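TSC1 N-terminal domain (Chaetomium thermophilum, PDB 7A0M) probably binds lysosomal phosphoinositide lipids, as part of the TSC complex, a GTPase-activating assembly that regulates mTORC1 signalling. Local coordinates at residues Asn231-Leu236 / Phe271-Arg276; Ile250-Leu255 / Pro324-Ile329; Asp262-Leu267 / Gly332-Asn337; Leu277-Arg282 / Ala362-Glu367. One frame throughout, in Å; residues are numbered along the deposited sequence.

Contact 1. Residues Asn231-Leu236 / Phe271-Arg276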
loop_
_atom_site.group_PDB
_atom_site.type_symbol
_atom_site.label_atom_id
_atom_site.label_comp_id
_atom_site.label_asym_id
_atom_site.label_seq_id
_atom_site.Cartn_x
_atom_site.Cartn_y
_atom_site.Cartn_z
ATOM N N ASN B 231 22.020 -23.564 -5.684
ATOM C CA ASN B 231 23.286 -22.940 -5.320
ATOM C C ASN B 231 23.188 -21.421 -5.298
ATOM O O ASN B 231 23.953 -20.766 -4.580
ATOM C CB ASN B 231 24.391 -23.392 -6.274
ATOM C CG ASN B 231 24.883 -24.793 -5.967
ATOM O OD1 ASN B 231 24.992 -25.183 -4.804
ATOM N ND2 ASN B 231 25.180 -25.560 -7.010
ATOM N N ILE B 232 22.276 -20.843 -6.083
ATOM C CA ILE B 232 21.971 -19.421 -5.939
ATOM C C ILE B 232 21.440 -19.140 -4.540
ATOM O O ILE B 232 21.894 -18.215 -3.855
ATOM C CB ILE B 232 20.968 -18.974 -7.018
ATOM C CG1 ILE B 232 21.568 -19.144 -8.415
ATOM C CG2 ILE B 232 20.546 -17.528 -6.784
ATOM C CD1 ILE B 232 20.554 -19.030 -9.532
ATOM N N LEU B 233 20.465 -19.938 -4.097
ATOM C CA LEU B 233 19.929 -19.787 -2.749
ATOM C C LEU B 233 20.991 -20.088 -1.698
ATOM O O LEU B 233 21.014 -19.466 -0.630
ATOM C CB LEU B 233 18.722 -20.704 -2.561
ATOM C CG LEU B 233 17.584 -20.540 -3.572
ATOM C CD1 LEU B 233 16.366 -21.351 -3.152
ATOM C CD2 LEU B 233 17.216 -19.075 -3.756
ATOM N N GLN B 234 21.877 -21.046 -1.982
ATOM C CA GLN B 234 22.929 -21.388 -1.031
ATOM C C GLN B 234 23.914 -20.238 -0.855
ATOM O O GLN B 234 24.374 -19.974 0.263
ATOM C CB GLN B 234 23.645 -22.657 -1.488
ATOM C CG GLN B 234 24.602 -23.245 -0.474
ATOM C CD GLN B 234 24.745 -24.746 -0.620
ATOM O OE1 GLN B 234 25.486 -25.386 0.128
ATOM N NE2 GLN B 234 24.006 -25.324 -1.562
ATOM N N SER B 235 24.259 -19.551 -1.946
ATOM C CA SER B 235 25.094 -18.359 -1.836
ATOM C C SER B 235 24.398 -17.273 -1.026
ATOM O O SER B 235 25.029 -16.595 -0.207
ATOM C CB SER B 235 25.456 -17.841 -3.227
ATOM O OG SER B 235 26.204 -16.639 -3.147
ATOM N N LEU B 236 23.093 -17.094 -1.244
ATOM C CA LEU B 236 22.344 -16.078 -0.510
ATOM C C LEU B 236 22.290 -16.380 0.983
ATOM O O LEU B 236 22.151 -15.459 1.796
ATOM C CB LEU B 236 20.931 -15.967 -1.084
ATOM C CG LEU B 236 20.814 -15.306 -2.459
ATOM C CD1 LEU B 236 19.508 -15.691 -3.130
ATOM C CD2 LEU B 236 20.919 -13.795 -2.334
ATOM N N PHE B 271 11.923 -16.914 2.232
ATOM C CA PHE B 271 11.600 -16.001 3.325
ATOM C C PHE B 271 12.775 -15.841 4.283
ATOM O O PHE B 271 13.045 -14.733 4.762
ATOM C CB PHE B 271 10.362 -16.494 4.074
ATOM C CG PHE B 271 9.107 -16.490 3.248
ATOM C CD1 PHE B 271 8.981 -15.645 2.156
ATOM C CD2 PHE B 271 8.051 -17.326 3.566
ATOM C CE1 PHE B 271 7.824 -15.638 1.396
ATOM C CE2 PHE B 271 6.894 -17.325 2.810
ATOM C CZ PHE B 271 6.780 -16.480 1.724
ATOM N N ASN B 272 13.480 -16.936 4.581
ATOM C CA ASN B 272 14.644 -16.853 5.458
ATOM C C ASN B 272 15.764 -16.033 4.832
ATOM O O ASN B 272 16.497 -15.342 5.548
ATOM C CB ASN B 272 15.141 -18.255 5.809
ATOM C CG ASN B 272 14.222 -18.974 6.778
ATOM O OD1 ASN B 272 13.449 -18.347 7.503
ATOM N ND2 ASN B 272 14.304 -20.300 6.797
ATOM N N ILE B 273 15.919 -16.105 3.508
ATOM C CA ILE B 273 16.920 -15.285 2.832
ATOM C C ILE B 273 16.604 -13.806 3.011
ATOM O O ILE B 273 17.501 -12.994 3.272
ATOM C CB ILE B 273 17.013 -15.670 1.344
ATOM C CG1 ILE B 273 17.647 -17.054 1.190
ATOM C CG2 ILE B 273 17.807 -14.629 0.563
ATOM C CD1 ILE B 273 17.650 -17.569 -0.232
ATOM N N TYR B 274 15.328 -13.433 2.882
ATOM C CA TYR B 274 14.937 -12.044 3.101
ATOM C C TYR B 274 15.277 -11.589 4.515
ATOM O O TYR B 274 15.784 -10.479 4.713
ATOM C CB TYR B 274 13.444 -11.865 2.827
ATOM C CG TYR B 274 12.877 -10.583 3.395
ATOM C CD1 TYR B 274 13.028 -9.378 2.723
ATOM C CD2 TYR B 274 12.189 -10.578 4.602
ATOM C CE1 TYR B 274 12.514 -8.205 3.239
ATOM C CE2 TYR B 274 11.673 -9.409 5.125
ATOM C CZ TYR B 274 11.837 -8.227 4.440
ATOM O OH TYR B 274 11.322 -7.059 4.958
ATOM N N ALA B 275 14.998 -12.432 5.512
ATOM C CA ALA B 275 15.276 -12.061 6.896
ATOM C C ALA B 275 16.772 -11.901 7.139
ATOM O O ALA B 275 17.192 -11.009 7.884
ATOM C CB ALA B 275 14.681 -13.097 7.847
ATOM N N ARG B 276 17.592 -12.759 6.525
ATOM C CA ARG B 276 19.038 -12.641 6.687
ATOM C C ARG B 276 19.549 -11.339 6.089
ATOM O O ARG B 276 20.333 -10.617 6.716
ATOM C CB ARG B 276 19.749 -13.831 6.040
ATOM C CG ARG B 276 21.253 -13.804 6.265
ATOM C CD ARG B 276 22.016 -14.547 5.182
ATOM N NE ARG B 276 23.442 -14.611 5.491
ATOM C CZ ARG B 276 24.397 -14.810 4.588
ATOM N NH1 ARG B 276 24.085 -14.953 3.307
ATOM N NH2 ARG B 276 25.667 -14.852 4.966
#
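Leu-236 and Ile-273 mark the closest backbone approach, 6.4 Å between their CA atoms, where the helical segments 231-236 and 271-276 run in roughly the same direction at 29° with axes 10.4 Å apart. The apolar part of the contact turns on one methyl. Ile-273 chi1 (-70°) puts CG1 on the side of Leu-236 CB. Ile-273 CD1 lies 3.7 Å from Leu-236 CB and 3.9 Å from Leu-233 CD2; both leucines cross the isoleucine at about a right angle. Ile-273 CG2 adds a second touch, 3.8 Å from Leu-236 CB. One turn on from Ile-273, Arg-276 reaches across, extended from CG to NE, and its NH1 donates a bent hydrogen bond to Leu-236 O, modelled at 2.5 Å, so short that the exact length is doubtful. The oxygen lies almost in the guanidinium plane, while NH1 sits well above the carbonyl plane. NH2 bonds Asp-239 O, so each nitrogen holds a backbone carbonyl, one in the last turn of helix 228-238 and one just past it. Leu-233 and Leu-236 also pack on Leu-252 of helix 242-255, which lies between these two helices in sequence; near-parallel packing of alternate helices is consistent with a HEAT-like alpha solenoid.

Contact 2. Residues Ile250-Leu255 / Pro324-Ile329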
loop_
_atom_site.group_PDB
_atom_site.type_symbol
_atom_site.label_atom_id
_atom_site.label_comp_id
_atom_site.label_asym_id
_atom_site.label_seq_id
_atom_site.Cartn_x
_atom_site.Cartn_y
_atom_site.Cartn_z
ATOM N N ILE B 250 20.133 -10.388 -7.457
ATOM C CA ILE B 250 19.679 -9.871 -8.744
ATOM C C ILE B 250 19.305 -11.019 -9.672
ATOM O O ILE B 250 18.278 -10.972 -10.359
ATOM C CB ILE B 250 20.754 -8.964 -9.372
ATOM C CG1 ILE B 250 20.915 -7.681 -8.555
ATOM C CG2 ILE B 250 20.404 -8.633 -10.816
ATOM C CD1 ILE B 250 22.018 -6.772 -9.054
ATOM N N ALA B 251 20.127 -12.071 -9.698
ATOM C CA ALA B 251 19.805 -13.238 -10.513
ATOM C C ALA B 251 18.507 -13.889 -10.052
ATOM O O ALA B 251 17.671 -14.273 -10.879
ATOM C CB ALA B 251 20.955 -14.243 -10.470
ATOM N N LEU B 252 18.318 -14.019 -8.738
ATOM C CA LEU B 252 17.094 -14.626 -8.222
ATOM C C LEU B 252 15.866 -13.798 -8.586
ATOM O O LEU B 252 14.836 -14.349 -8.988
ATOM C CB LEU B 252 17.191 -14.800 -6.706
ATOM C CG LEU B 252 15.970 -15.431 -6.030
ATOM C CD1 LEU B 252 15.739 -16.843 -6.547
ATOM C CD2 LEU B 252 16.124 -15.430 -4.516
ATOM N N VAL B 253 15.958 -12.473 -8.448
ATOM C CA VAL B 253 14.823 -11.607 -8.761
ATOM C C VAL B 253 14.455 -11.710 -10.238
ATOM O O VAL B 253 13.274 -11.657 -10.604
ATOM C CB VAL B 253 15.132 -10.155 -8.345
ATOM C CG1 VAL B 253 14.067 -9.203 -8.867
ATOM C CG2 VAL B 253 15.232 -10.051 -6.831
HETATM N N MSE B 254 15.450 -11.871 -11.106
HETATM C CA MSE B 254 15.192 -11.984 -12.537
HETATM C C MSE B 254 14.592 -13.339 -12.906
HETATM O O MSE B 254 13.887 -13.467 -13.905
HETATM C CB MSE B 254 16.483 -11.760 -13.335
HETATM C CG MSE B 254 17.079 -10.366 -13.200
HETATM SE SE MSE B 254 18.772 -10.161 -14.158
HETATM C CE MSE B 254 18.098 -10.212 -15.986
ATOM N N LEU B 255 14.872 -14.355 -12.088
ATOM C CA LEU B 255 14.494 -15.718 -12.445
ATOM C C LEU B 255 13.071 -16.052 -12.015
ATOM O O LEU B 255 12.354 -16.760 -12.733
ATOM C CB LEU B 255 15.477 -16.708 -11.826
ATOM C CG LEU B 255 16.847 -16.856 -12.487
ATOM C CD1 LEU B 255 17.808 -17.547 -11.537
ATOM C CD2 LEU B 255 16.724 -17.636 -13.780
ATOM N N PRO B 324 15.236 -4.161 -1.572
ATOM C CA PRO B 324 13.862 -3.680 -1.815
ATOM C C PRO B 324 13.169 -4.375 -2.973
ATOM O O PRO B 324 11.974 -4.683 -2.881
ATOM C CB PRO B 324 14.059 -2.182 -2.090
ATOM C CG PRO B 324 15.322 -1.836 -1.400
ATOM C CD PRO B 324 16.199 -3.043 -1.531
ATOM N N GLU B 325 13.887 -4.628 -4.069
ATOM C CA GLU B 325 13.291 -5.346 -5.192
ATOM C C GLU B 325 12.947 -6.781 -4.819
ATOM O O GLU B 325 12.003 -7.356 -5.375
ATOM C CB GLU B 325 14.234 -5.314 -6.395
ATOM C CG GLU B 325 14.474 -3.923 -6.975
ATOM C CD GLU B 325 15.490 -3.112 -6.187
ATOM O OE1 GLU B 325 15.888 -3.552 -5.088
ATOM O OE2 GLU B 325 15.888 -2.030 -6.667
ATOM N N TYR B 326 13.695 -7.374 -3.886
ATOM C CA TYR B 326 13.384 -8.729 -3.440
ATOM C C TYR B 326 12.089 -8.759 -2.637
ATOM O O TYR B 326 11.286 -9.687 -2.779
ATOM C CB TYR B 326 14.547 -9.288 -2.620
ATOM C CG TYR B 326 14.408 -10.750 -2.265
ATOM C CD1 TYR B 326 14.028 -11.683 -3.221
ATOM C CD2 TYR B 326 14.672 -11.200 -0.978
ATOM C CE1 TYR B 326 13.906 -13.024 -2.902
ATOM C CE2 TYR B 326 14.554 -12.538 -0.651
ATOM C CZ TYR B 326 14.171 -13.445 -1.617
ATOM O OH TYR B 326 14.052 -14.778 -1.294
ATOM N N PHE B 327 11.873 -7.753 -1.784
ATOM C CA PHE B 327 10.592 -7.629 -1.094
ATOM C C PHE B 327 9.446 -7.519 -2.091
ATOM O O PHE B 327 8.396 -8.149 -1.916
ATOM C CB PHE B 327 10.616 -6.414 -0.163
ATOM C CG PHE B 327 9.369 -6.249 0.671
ATOM C CD1 PHE B 327 8.231 -5.654 0.144
ATOM C CD2 PHE B 327 9.343 -6.673 1.989
ATOM C CE1 PHE B 327 7.090 -5.502 0.910
ATOM C CE2 PHE B 327 8.205 -6.521 2.761
ATOM C CZ PHE B 327 7.078 -5.935 2.221
ATOM N N THR B 328 9.633 -6.717 -3.143
ATOM C CA THR B 328 8.572 -6.505 -4.122
ATOM C C THR B 328 8.194 -7.802 -4.827
ATOM O O THR B 328 7.006 -8.096 -5.007
ATOM C CB THR B 328 9.009 -5.449 -5.138
ATOM O OG1 THR B 328 9.083 -4.170 -4.495
ATOM C CG2 THR B 328 8.024 -5.372 -6.295
ATOM N N ILE B 329 9.188 -8.600 -5.221
ATOM C CA ILE B 329 8.884 -9.812 -5.975
ATOM C C ILE B 329 8.282 -10.879 -5.065
ATOM O O ILE B 329 7.412 -11.647 -5.495
ATOM C CB ILE B 329 10.139 -10.318 -6.716
ATOM C CG1 ILE B 329 9.753 -11.330 -7.796
ATOM C CG2 ILE B 329 11.153 -10.924 -5.753
ATOM C CD1 ILE B 329 8.841 -10.759 -8.861
#
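Aliphatic-to-aromatic packing comes first: Leu-252 and Val-253 of one helix meet Tyr-326 of the other. Leu-252 CD2 lies 3.6 Å from Tyr-326 CE1 and 3.9 Å from Tyr-326 OH, against the outer part of the ring. Nearer the backbone, Val-253 CG2 sits 4.1 Å from Tyr-326 CD1 and just as far from Tyr-326 CA. The segments 250-255 and 324-329 are 26° apart with axes 10.0 Å from one another; they belong to alternate helices of the chain, with 267-278 between them, packed near-parallel in a way consistent with an alpha solenoid. The purely aliphatic part is thinner: Val-253 CG2 also faces Ile-329 CG2 at 4.3 Å, one turn beyond the tyrosine. As for polar groups, Tyr-326 OH is hydrogen-bonded to Leu-270 O of helix 267-278, which anchors the phenol end while Leu-252 packs beside it. Leu-252 in turn touches Phe-229 of helix 228-238.

Contact 3. Residues Asp262-Leu267 / Gly332-Asn337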
loop_
_atom_site.group_PDB
_atom_site.type_symbol
_atom_site.label_atom_id
_atom_site.label_comp_id
_atom_site.label_asym_id
_atom_site.label_seq_id
_atom_site.Cartn_x
_atom_site.Cartn_y
_atom_site.Cartn_z
ATOM N N ASP B 262 6.148 -22.641 -9.251
ATOM C CA ASP B 262 6.948 -23.796 -8.875
ATOM C C ASP B 262 7.834 -23.548 -7.659
ATOM O O ASP B 262 8.568 -24.455 -7.253
ATOM C CB ASP B 262 7.815 -24.235 -10.057
ATOM C CG ASP B 262 7.003 -24.509 -11.306
ATOM O OD1 ASP B 262 6.013 -25.265 -11.221
ATOM O OD2 ASP B 262 7.355 -23.967 -12.375
ATOM N N ILE B 263 7.788 -22.353 -7.070
ATOM C CA ILE B 263 8.679 -21.996 -5.972
ATOM C C ILE B 263 8.033 -22.216 -4.607
ATOM O O ILE B 263 8.617 -21.841 -3.586
ATOM C CB ILE B 263 9.172 -20.546 -6.107
ATOM C CG1 ILE B 263 8.016 -19.566 -5.900
ATOM C CG2 ILE B 263 9.818 -20.328 -7.468
ATOM C CD1 ILE B 263 8.438 -18.112 -5.950
ATOM N N VAL B 264 6.832 -22.800 -4.566
ATOM C CA VAL B 264 6.166 -23.055 -3.284
ATOM C C VAL B 264 7.042 -23.864 -2.325
ATOM O O VAL B 264 7.152 -23.476 -1.154
ATOM C CB VAL B 264 4.790 -23.689 -3.515
ATOM C CG1 VAL B 264 4.191 -24.162 -2.198
ATOM C CG2 VAL B 264 3.859 -22.700 -4.193
ATOM N N PRO B 265 7.675 -24.971 -2.733
ATOM C CA PRO B 265 8.553 -25.686 -1.791
ATOM C C PRO B 265 9.741 -24.865 -1.320
ATOM O O PRO B 265 10.345 -25.206 -0.294
ATOM C CB PRO B 265 9.009 -26.915 -2.591
ATOM C CG PRO B 265 7.976 -27.089 -3.644
ATOM C CD PRO B 265 7.549 -25.703 -4.008
ATOM N N TYR B 266 10.099 -23.798 -2.031
ATOM C CA TYR B 266 11.246 -22.974 -1.678
ATOM C C TYR B 266 10.881 -21.769 -0.820
ATOM O O TYR B 266 11.785 -21.062 -0.363
ATOM C CB TYR B 266 11.954 -22.491 -2.950
ATOM C CG TYR B 266 12.531 -23.609 -3.791
ATOM C CD1 TYR B 266 13.793 -24.126 -3.526
ATOM C CD2 TYR B 266 11.810 -24.151 -4.848
ATOM C CE1 TYR B 266 14.322 -25.151 -4.294
ATOM C CE2 TYR B 266 12.330 -25.175 -5.619
ATOM C CZ TYR B 266 13.587 -25.670 -5.338
ATOM O OH TYR B 266 14.107 -26.689 -6.104
ATOM N N LEU B 267 9.589 -21.516 -0.598
ATOM C CA LEU B 267 9.170 -20.320 0.135
ATOM C C LEU B 267 9.806 -20.189 1.515
ATOM O O LEU B 267 10.268 -19.085 1.848
ATOM C CB LEU B 267 7.640 -20.280 0.217
ATOM C CG LEU B 267 6.927 -19.915 -1.085
ATOM C CD1 LEU B 267 5.427 -19.835 -0.868
ATOM C CD2 LEU B 267 7.459 -18.600 -1.635
ATOM N N GLY B 332 4.791 -9.603 -4.395
ATOM C CA GLY B 332 3.984 -9.673 -5.601
ATOM C C GLY B 332 3.506 -11.072 -5.929
ATOM O O GLY B 332 2.415 -11.242 -6.484
ATOM N N LEU B 333 4.302 -12.088 -5.596
ATOM C CA LEU B 333 3.987 -13.465 -5.959
ATOM C C LEU B 333 3.193 -14.189 -4.874
ATOM O O LEU B 333 2.199 -14.856 -5.174
ATOM C CB LEU B 333 5.274 -14.231 -6.278
ATOM C CG LEU B 333 6.040 -13.723 -7.500
ATOM C CD1 LEU B 333 7.259 -14.589 -7.787
ATOM C CD2 LEU B 333 5.122 -13.662 -8.708
ATOM N N TYR B 334 3.624 -14.083 -3.618
ATOM C CA TYR B 334 2.970 -14.767 -2.500
ATOM C C TYR B 334 2.827 -13.801 -1.332
ATOM O O TYR B 334 3.497 -13.936 -0.302
ATOM C CB TYR B 334 3.752 -16.019 -2.095
ATOM C CG TYR B 334 3.745 -17.100 -3.150
ATOM C CD1 TYR B 334 4.719 -17.138 -4.141
ATOM C CD2 TYR B 334 2.761 -18.080 -3.162
ATOM C CE1 TYR B 334 4.714 -18.122 -5.110
ATOM C CE2 TYR B 334 2.748 -19.067 -4.127
ATOM C CZ TYR B 334 3.727 -19.084 -5.098
ATOM O OH TYR B 334 3.718 -20.066 -6.062
ATOM N N PRO B 335 1.950 -12.800 -1.464
ATOM C CA PRO B 335 1.814 -11.805 -0.385
ATOM C C PRO B 335 1.286 -12.379 0.917
ATOM O O PRO B 335 1.814 -12.055 1.988
ATOM C CB PRO B 335 0.839 -10.781 -0.983
ATOM C CG PRO B 335 0.055 -11.564 -1.984
ATOM C CD PRO B 335 1.028 -12.535 -2.580
ATOM N N ILE B 336 0.252 -13.220 0.859
ATOM C CA ILE B 336 -0.366 -13.725 2.082
ATOM C C ILE B 336 0.617 -14.591 2.862
ATOM O O ILE B 336 0.702 -14.505 4.093
ATOM C CB ILE B 336 -1.661 -14.488 1.750
ATOM C CG1 ILE B 336 -2.620 -13.582 0.976
ATOM C CG2 ILE B 336 -2.321 -14.998 3.022
ATOM C CD1 ILE B 336 -3.884 -14.276 0.524
ATOM N N ASN B 337 1.374 -15.438 2.161
ATOM C CA ASN B 337 2.399 -16.230 2.831
ATOM C C ASN B 337 3.561 -15.364 3.304
ATOM O O ASN B 337 4.165 -15.657 4.343
ATOM C CB ASN B 337 2.901 -17.338 1.905
ATOM C CG ASN B 337 1.921 -18.490 1.794
ATOM O OD1 ASN B 337 2.028 -19.481 2.515
ATOM N ND2 ASN B 337 0.958 -18.362 0.889
#
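Ile-263 chi1 (68°) holds CG1 between the backbone N and the carbonyl carbon and places it against Tyr-334 CE1, while Tyr-334 chi1 (-67°) turns CG toward the 262-267 segment. The site is the junction between two consecutive helices of an all-helical domain: Tyr-334 is the first non-helical residue after helix 323-333 and the N-cap of helix 335-343, with Pro-335 next. Its ring packs against the short 3-10 turn that leads into helix 267-278. Leu-267 CD1 makes a CH-pi contact over one face, 4.1 Å from the ring centroid and 18° off the normal. Ile-263 CG1 approaches Tyr-334 CE1 obliquely at 3.7 Å, and Ile-263 CD1 goes on to Leu-333 CD1 at 4.1 Å, the two side chains crossing at about a right angle. Arg-396 adds a cation-pi contact to the tyrosine. The phenol end is pinned by a hydrogen bond between Tyr-334 OH and Pro-260 O, just before the turn, and Val-264 CG2 packs beside it, 3.7 Å from Tyr-334 CZ.

Contact 4. Residues Leu277-Arg282 / Ala362-Glu367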
loop_
_atom_site.group_PDB
_atom_site.type_symbol
_atom_site.label_atom_id
_atom_site.label_comp_id
_atom_site.label_asym_id
_atom_site.label_seq_id
_atom_site.Cartn_x
_atom_site.Cartn_y
_atom_site.Cartn_z
ATOM N N LEU B 277 19.119 -11.024 4.865
ATOM C CA LEU B 277 19.575 -9.802 4.213
ATOM C C LEU B 277 19.010 -8.561 4.891
ATOM O O LEU B 277 19.625 -7.490 4.831
ATOM C CB LEU B 277 19.191 -9.824 2.734
ATOM C CG LEU B 277 19.629 -11.070 1.959
ATOM C CD1 LEU B 277 19.390 -10.903 0.463
ATOM C CD2 LEU B 277 21.085 -11.405 2.246
ATOM N N LEU B 278 17.846 -8.683 5.534
ATOM C CA LEU B 278 17.277 -7.557 6.267
ATOM C C LEU B 278 18.172 -7.128 7.424
ATOM O O LEU B 278 18.182 -5.950 7.795
ATOM C CB LEU B 278 15.878 -7.917 6.769
ATOM C CG LEU B 278 15.003 -6.774 7.282
ATOM C CD1 LEU B 278 14.724 -5.774 6.168
ATOM C CD2 LEU B 278 13.701 -7.317 7.853
ATOM N N PHE B 279 18.929 -8.061 8.002
ATOM C CA PHE B 279 19.852 -7.780 9.099
ATOM C C PHE B 279 21.304 -7.895 8.646
ATOM O O PHE B 279 22.161 -8.391 9.380
ATOM C CB PHE B 279 19.606 -8.710 10.284
ATOM C CG PHE B 279 18.395 -8.361 11.095
ATOM C CD1 PHE B 279 17.124 -8.434 10.550
ATOM C CD2 PHE B 279 18.533 -7.946 12.408
ATOM C CE1 PHE B 279 16.018 -8.107 11.304
ATOM C CE2 PHE B 279 17.429 -7.617 13.165
ATOM C CZ PHE B 279 16.170 -7.699 12.610
ATOM N N TRP B 280 21.591 -7.446 7.422
ATOM C CA TRP B 280 22.937 -7.586 6.878
ATOM C C TRP B 280 23.967 -6.804 7.685
ATOM O O TRP B 280 25.144 -7.180 7.714
ATOM C CB TRP B 280 22.957 -7.134 5.419
ATOM C CG TRP B 280 24.229 -7.473 4.714
ATOM C CD1 TRP B 280 25.212 -6.607 4.335
ATOM C CD2 TRP B 280 24.662 -8.776 4.310
ATOM N NE1 TRP B 280 26.230 -7.290 3.716
ATOM C CE2 TRP B 280 25.917 -8.624 3.688
ATOM C CE3 TRP B 280 24.112 -10.057 4.413
ATOM C CZ2 TRP B 280 26.628 -9.703 3.169
ATOM C CZ3 TRP B 280 24.820 -11.128 3.898
ATOM C CH2 TRP B 280 26.065 -10.944 3.284
ATOM N N ASP B 281 23.551 -5.725 8.350
ATOM C CA ASP B 281 24.480 -4.920 9.133
ATOM C C ASP B 281 24.791 -5.513 10.501
ATOM O O ASP B 281 25.643 -4.970 11.213
ATOM C CB ASP B 281 23.938 -3.496 9.296
ATOM C CG ASP B 281 22.521 -3.463 9.839
ATOM O OD1 ASP B 281 22.019 -4.513 10.288
ATOM O OD2 ASP B 281 21.908 -2.375 9.815
ATOM N N ARG B 282 24.132 -6.600 10.889
ATOM C CA ARG B 282 24.383 -7.219 12.186
ATOM C C ARG B 282 25.305 -8.425 12.050
ATOM O O ARG B 282 26.354 -8.347 11.409
ATOM C CB ARG B 282 23.068 -7.635 12.850
ATOM C CG ARG B 282 23.240 -8.210 14.248
ATOM C CD ARG B 282 21.911 -8.653 14.841
ATOM N NE ARG B 282 20.975 -7.542 14.993
ATOM C CZ ARG B 282 20.928 -6.744 16.054
ATOM N NH1 ARG B 282 21.770 -6.928 17.062
ATOM N NH2 ARG B 282 20.042 -5.759 16.107
ATOM N N ALA B 362 11.080 -11.395 16.012
ATOM C CA ALA B 362 9.873 -11.114 15.239
ATOM C C ALA B 362 9.576 -9.620 15.193
ATOM O O ALA B 362 9.275 -9.068 14.129
ATOM C CB ALA B 362 8.688 -11.881 15.824
ATOM N N ALA B 363 9.648 -8.950 16.345
ATOM C CA ALA B 363 9.422 -7.507 16.379
ATOM C C ALA B 363 10.458 -6.760 15.548
ATOM O O ALA B 363 10.135 -5.770 14.882
ATOM C CB ALA B 363 9.433 -7.008 17.824
ATOM N N GLU B 364 11.711 -7.219 15.574
ATOM C CA GLU B 364 12.757 -6.548 14.809
ATOM C C GLU B 364 12.560 -6.734 13.308
ATOM O O GLU B 364 12.799 -5.805 12.527
ATOM C CB GLU B 364 14.127 -7.064 15.245
ATOM C CG GLU B 364 14.568 -6.586 16.619
ATOM C CD GLU B 364 15.830 -7.275 17.097
ATOM O OE1 GLU B 364 16.351 -8.139 16.362
ATOM O OE2 GLU B 364 16.302 -6.955 18.208
ATOM N N ILE B 365 12.137 -7.928 12.883
ATOM C CA ILE B 365 11.838 -8.150 11.470
ATOM C C ILE B 365 10.688 -7.255 11.023
ATOM O O ILE B 365 10.726 -6.662 9.938
ATOM C CB ILE B 365 11.532 -9.637 11.210
ATOM C CG1 ILE B 365 12.771 -10.495 11.464
ATOM C CG2 ILE B 365 11.025 -9.840 9.787
ATOM C CD1 ILE B 365 13.751 -10.518 10.313
ATOM N N ARG B 366 9.649 -7.142 11.855
ATOM C CA ARG B 366 8.520 -6.276 11.530
ATOM C C ARG B 366 8.949 -4.818 11.436
ATOM O O ARG B 366 8.600 -4.116 10.480
ATOM C CB ARG B 366 7.421 -6.436 12.579
ATOM C CG ARG B 366 6.627 -7.714 12.466
ATOM C CD ARG B 366 5.410 -7.647 13.361
ATOM N NE ARG B 366 5.708 -7.982 14.749
ATOM C CZ ARG B 366 5.500 -9.181 15.282
ATOM N NH1 ARG B 366 4.992 -10.159 14.543
ATOM N NH2 ARG B 366 5.798 -9.404 16.554
ATOM N N GLU B 367 9.702 -4.344 12.432
ATOM C CA GLU B 367 10.075 -2.935 12.473
ATOM C C GLU B 367 10.933 -2.555 11.272
ATOM O O GLU B 367 10.821 -1.442 10.746
ATOM C CB GLU B 367 10.804 -2.628 13.780
ATOM C CG GLU B 367 10.869 -1.149 14.131
ATOM C CD GLU B 367 9.495 -0.532 14.326
ATOM O OE1 GLU B 367 8.854 -0.159 13.321
ATOM O OE2 GLU B 367 9.051 -0.425 15.489
#
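The Phe-279 ring meets Glu-364 at its edge, where Glu-364 CB lies near the ring plane, 3.4 Å from Phe-279 CZ. Arg-282 NE also lies at this ring's edge, in plane; Ile-365 CD1 comes in obliquely instead, 3.5 Å from Phe-279 CE1. Glu-364 has CG anti to the carbonyl carbon (chi1 -72°) and is extended from there, which leaves its carboxylate next to the phenyl group, turned 32° from the ring plane, with OE1 3.4 Å from Phe-279 CE2. Arg-282 NH2 and Glu-364 OE1 are 4.4 Å apart, too far for a salt bridge, with the oxygen well out of the guanidinium plane; the arginine is poorly ordered and precedes an unmodelled stretch. Deeper in, Leu-278 CD2 packs 4.0 Å from Ile-365 CD1 and 3.7 Å from Ile-365 O, which is also hydrogen-bonded to Ser-369 OG. Arg-368 ties the turn in as well: it makes a cation-pi contact with the phenyl ring, its NH1 donates to Leu-278 O, and it forms a salt bridge with Asp-281. The far side of helix 357-373 meets the second subunit through Arg-366. The arrangement is a C-terminal helix end passing into a type I beta turn, Phe-279 to Arg-282, which docks on the flank of helix 357-373 in this all-helical domain.

How the contacts relate
Helix 267-278 connects three of the four: contact 1 uses its middle, contact 4 its C-terminal end, and contact 3 the turn that starts it. Contact 2 joins the helices before and after it, 242-255 and 323-333. Contacts 1 and 2 lie 12 Å apart between centres and touch directly, with Leu-236 CD1 against Leu-252 CD2 at 3.7 Å and Tyr-274 CB against Tyr-326 CE2 at the same distance. Contact 3 reaches contact 1 through Phe-271 CE2 and Asn-337 O, 3.5 Å apart, and shares helix 323-333 with contact 2. Contact 4 joins contact 1 where Ala-275 CB meets Ile-365 CD1 at 3.7 Å, but stays about 11 Å, nearest atoms, from contact 3.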